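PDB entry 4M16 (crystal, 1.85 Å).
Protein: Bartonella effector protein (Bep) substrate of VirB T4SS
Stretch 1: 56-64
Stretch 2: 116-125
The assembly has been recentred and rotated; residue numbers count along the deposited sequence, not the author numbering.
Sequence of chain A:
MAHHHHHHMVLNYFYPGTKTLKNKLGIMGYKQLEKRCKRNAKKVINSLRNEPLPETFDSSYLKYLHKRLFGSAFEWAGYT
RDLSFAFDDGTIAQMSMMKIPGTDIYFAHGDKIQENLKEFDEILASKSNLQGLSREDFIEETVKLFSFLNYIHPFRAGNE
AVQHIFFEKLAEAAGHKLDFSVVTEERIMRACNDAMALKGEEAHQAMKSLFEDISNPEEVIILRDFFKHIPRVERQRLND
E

Stretch 1, residues 56-64: TFDSSYLKY
Stretch 2, residues 116-125: NLKEFDEILA

This is a small polar contact in which one helix side chain, the carboxylate of D121, grips the first turn of another helix at S59, with L117 and L124 packing against stretch 1 before and after D121 in sequence. Stretch 1 is extended at T56 to D58 and helical from S59 to Y64. T56 has phi/psi -127/124, F57 -87/112 and D58 -149/178. S59 then turns to -56/-29, and the rest stays near -65/-40. Stretch 2 is helical throughout, with phi/psi near -63/-43. The helix axes come within 10.6 Å, and their N-to-C directions differ by 114°.

The register runs backwards. CA to CA, F57 lies 7.1 Å from L124, D58 5.1 Å from D121, and S59 6.2 Å from L117. The approach is thus tightest where the loop enters the helix. About 331 Å² is buried, both sides summed.

D121 has chi1 m (-68°) and chi2 -14°. Its CA-to-CB bond points sideways, but the carboxylate end comes nearer stretch 1. S59 N donates to D121 OD1 at 2.7 Å, with an N-H...O angle of 155°. S59 OG donates to D121 OD2 at 2.6 Å. Both carboxylate oxygens are therefore used by one residue. S59 suits the place: its CB points toward stretch 2, its chi1 is p (59°), and it is small and buried. A first-turn amide such as S59 N has no i-4 carbonyl partner within its helix, so it is free for D121.

D58 is the N-cap. With chi1 p (58°) and chi2 7°, its OD1 accepts from Y61 N at 3.0 Å. The end of this side chain leads away from stretch 2. D58 CA still lies 3.4 Å from D121 OD1. The two aspartates thus serve different amides of the same helix start.

L117 and L124 are buried, point toward stretch 1, and have chi1 m and chi2 t. Leucine suits both places, putting aliphatic surface against stretch 1. L117 CB meets S59 CB at 4.1 Å. L124 CD1 lies 3.5 Å from F57 O. F57 is buried, with chi1 m (-69°) and chi2 82°; its ring end leads away. K63, with chi1 m and the rest t, brings its CE to 4.5 Å from L117 CD1.

Two waters complete the contact. Water 1 donates to F57 O (2.8 Å) and D121 O (2.9 Å). Water 2 donates to D121 OD2 (3.1 Å) and hydrogen-bonds S60 OG (2.8 Å; S60 chi1 m).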

# COMPACT_ATOMS: atom_id res chain seq x y z
N THR A 56 -2.09 11.89 -13.41
CA THR A 56 -3.15 10.93 -13.12
C THR A 56 -2.70 10.02 -12.04
O THR A 56 -1.63 9.39 -12.15
CB THR A 56 -3.49 10.13 -14.38
OG1 THR A 56 -3.85 11.06 -15.38
CG2 THR A 56 -4.66 9.11 -14.15
N PHE A 57 -3.49 9.98 -10.97
CA PHE A 57 -3.33 9.00 -9.96
C PHE A 57 -4.12 7.74 -10.39
O PHE A 57 -5.36 7.74 -10.46
CB PHE A 57 -3.73 9.60 -8.60
CG PHE A 57 -2.78 10.64 -8.13
CD1 PHE A 57 -2.87 11.92 -8.60
CD2 PHE A 57 -1.72 10.31 -7.28
CE1 PHE A 57 -1.97 12.90 -8.19
CE2 PHE A 57 -0.81 11.30 -6.88
CZ PHE A 57 -0.94 12.59 -7.33
N ASP A 58 -3.39 6.68 -10.69
CA ASP A 58 -3.98 5.41 -11.04
C ASP A 58 -3.03 4.25 -10.59
O ASP A 58 -1.94 4.47 -10.03
CB ASP A 58 -4.30 5.35 -12.56
CG ASP A 58 -3.10 5.58 -13.42
OD1 ASP A 58 -1.96 5.65 -12.87
OD2 ASP A 58 -3.27 5.67 -14.66
N SER A 59 -3.49 3.04 -10.83
CA SER A 59 -2.70 1.83 -10.59
C SER A 59 -1.36 1.85 -11.36
O SER A 59 -0.38 1.25 -10.95
CB SER A 59 -3.56 0.58 -10.93
OG SER A 59 -4.01 0.58 -12.28
N SER A 60 -1.30 2.53 -12.51
CA SER A 60 -0.03 2.59 -13.19
C SER A 60 0.96 3.39 -12.35
O SER A 60 2.11 3.00 -12.24
CB SER A 60 -0.15 3.19 -14.58
OG SER A 60 -0.85 2.23 -15.32
N TYR A 61 0.52 4.49 -11.77
CA TYR A 61 1.40 5.27 -10.91
C TYR A 61 1.73 4.45 -9.65
O TYR A 61 2.83 4.54 -9.13
CB TYR A 61 0.73 6.57 -10.53
CG TYR A 61 1.54 7.49 -9.68
CD1 TYR A 61 2.78 7.94 -10.08
CD2 TYR A 61 1.05 7.91 -8.44
CE1 TYR A 61 3.53 8.78 -9.29
CE2 TYR A 61 1.78 8.76 -7.64
CZ TYR A 61 3.03 9.20 -8.07
OH TYR A 61 3.74 10.09 -7.27
N LEU A 62 0.76 3.69 -9.15
CA LEU A 62 1.00 2.93 -7.93
C LEU A 62 2.11 1.88 -8.22
O LEU A 62 3.04 1.70 -7.41
CB LEU A 62 -0.28 2.28 -7.42
CG LEU A 62 -0.12 1.48 -6.14
CD1 LEU A 62 -0.10 2.42 -4.93
CD2 LEU A 62 -1.28 0.52 -5.97
N LYS A 63 2.04 1.24 -9.39
CA LYS A 63 3.08 0.25 -9.80
C LYS A 63 4.46 0.90 -10.00
O LYS A 63 5.50 0.35 -9.61
CB LYS A 63 2.63 -0.48 -11.06
CG LYS A 63 1.36 -1.33 -10.87
CD LYS A 63 0.95 -1.92 -12.22
CE LYS A 63 -0.50 -2.38 -12.18
NZ LYS A 63 -1.07 -2.60 -13.54
N TYR A 64 4.46 2.08 -10.62
CA TYR A 64 5.64 2.89 -10.80
C TYR A 64 6.31 3.14 -9.43
O TYR A 64 7.51 2.95 -9.28
CB TYR A 64 5.30 4.23 -11.50
CG TYR A 64 6.35 5.26 -11.35
CD1 TYR A 64 7.44 5.33 -12.24
CD2 TYR A 64 6.26 6.23 -10.36
CE1 TYR A 64 8.40 6.31 -12.13
CE2 TYR A 64 7.23 7.22 -10.23
CZ TYR A 64 8.30 7.26 -11.11
OH TYR A 64 9.27 8.22 -10.98
N ASN A 116 -10.37 -5.14 -9.75
CA ASN A 116 -10.44 -4.24 -8.61
C ASN A 116 -9.58 -3.00 -8.81
O ASN A 116 -10.00 -1.87 -8.48
CB ASN A 116 -10.09 -4.96 -7.30
CG ASN A 116 -11.15 -5.99 -6.84
OD1 ASN A 116 -12.32 -6.00 -7.28
ND2 ASN A 116 -10.75 -6.83 -5.94
N LEU A 117 -8.39 -3.17 -9.35
CA LEU A 117 -7.54 -2.01 -9.69
C LEU A 117 -8.17 -1.12 -10.76
O LEU A 117 -8.08 0.15 -10.72
CB LEU A 117 -6.14 -2.46 -10.12
CG LEU A 117 -5.25 -3.05 -9.02
CD1 LEU A 117 -3.92 -3.62 -9.56
CD2 LEU A 117 -4.95 -2.03 -7.93
N LYS A 118 -8.81 -1.76 -11.75
CA LYS A 118 -9.60 -1.00 -12.73
C LYS A 118 -10.68 -0.17 -12.03
O LYS A 118 -10.89 1.00 -12.38
CB LYS A 118 -10.29 -1.91 -13.78
N GLU A 119 -11.37 -0.78 -11.09
CA GLU A 119 -12.47 -0.07 -10.35
C GLU A 119 -11.89 1.12 -9.53
O GLU A 119 -12.41 2.22 -9.55
CB GLU A 119 -13.23 -1.04 -9.43
CG GLU A 119 -14.07 -2.07 -10.17
CD GLU A 119 -14.59 -3.21 -9.31
OE1 GLU A 119 -13.89 -3.72 -8.42
OE2 GLU A 119 -15.72 -3.68 -9.60
N PHE A 120 -10.78 0.88 -8.84
CA PHE A 120 -10.03 1.93 -8.16
C PHE A 120 -9.72 3.08 -9.14
O PHE A 120 -9.99 4.29 -8.82
CB PHE A 120 -8.77 1.31 -7.54
CG PHE A 120 -7.83 2.25 -6.84
CD1 PHE A 120 -7.99 2.58 -5.48
CD2 PHE A 120 -6.71 2.69 -7.48
CE1 PHE A 120 -7.07 3.42 -4.85
CE2 PHE A 120 -5.80 3.54 -6.90
CZ PHE A 120 -5.98 3.91 -5.57
N ASP A 121 -9.18 2.73 -10.31
CA ASP A 121 -8.80 3.73 -11.28
C ASP A 121 -10.03 4.54 -11.71
O ASP A 121 -9.96 5.75 -11.87
CB ASP A 121 -8.07 3.11 -12.50
CG ASP A 121 -6.70 2.55 -12.16
OD1 ASP A 121 -6.17 2.87 -11.05
OD2 ASP A 121 -6.16 1.78 -12.98
N GLU A 122 -11.14 3.86 -11.94
CA GLU A 122 -12.33 4.53 -12.43
C GLU A 122 -12.93 5.47 -11.38
O GLU A 122 -13.44 6.52 -11.75
CB GLU A 122 -13.36 3.51 -12.90
CG GLU A 122 -13.00 2.74 -14.16
CD GLU A 122 -13.89 1.52 -14.38
OE1 GLU A 122 -14.43 0.91 -13.39
OE2 GLU A 122 -14.01 1.11 -15.55
N ILE A 123 -12.84 5.14 -10.08
CA ILE A 123 -13.37 6.02 -9.03
C ILE A 123 -12.53 7.33 -9.03
O ILE A 123 -13.06 8.42 -9.13
CB ILE A 123 -13.35 5.41 -7.62
CG1 ILE A 123 -14.26 4.18 -7.51
CG2 ILE A 123 -13.81 6.44 -6.59
CD1 ILE A 123 -13.88 3.26 -6.35
N LEU A 124 -11.21 7.21 -9.02
CA LEU A 124 -10.36 8.37 -9.14
C LEU A 124 -10.60 9.19 -10.40
O LEU A 124 -10.64 10.42 -10.32
CB LEU A 124 -8.86 7.97 -9.00
CG LEU A 124 -8.44 7.68 -7.58
CD1 LEU A 124 -7.16 6.87 -7.57
CD2 LEU A 124 -8.25 8.95 -6.75
N ALA A 125 -10.84 8.54 -11.54
CA ALA A 125 -10.99 9.30 -12.77
C ALA A 125 -12.31 10.03 -12.72
O ALA A 125 -12.37 11.21 -13.06
CB ALA A 125 -10.90 8.43 -14.01
O HOH W 1 -7.43 7.07 -12.18
O HOH W 2 -3.51 2.45 -14.44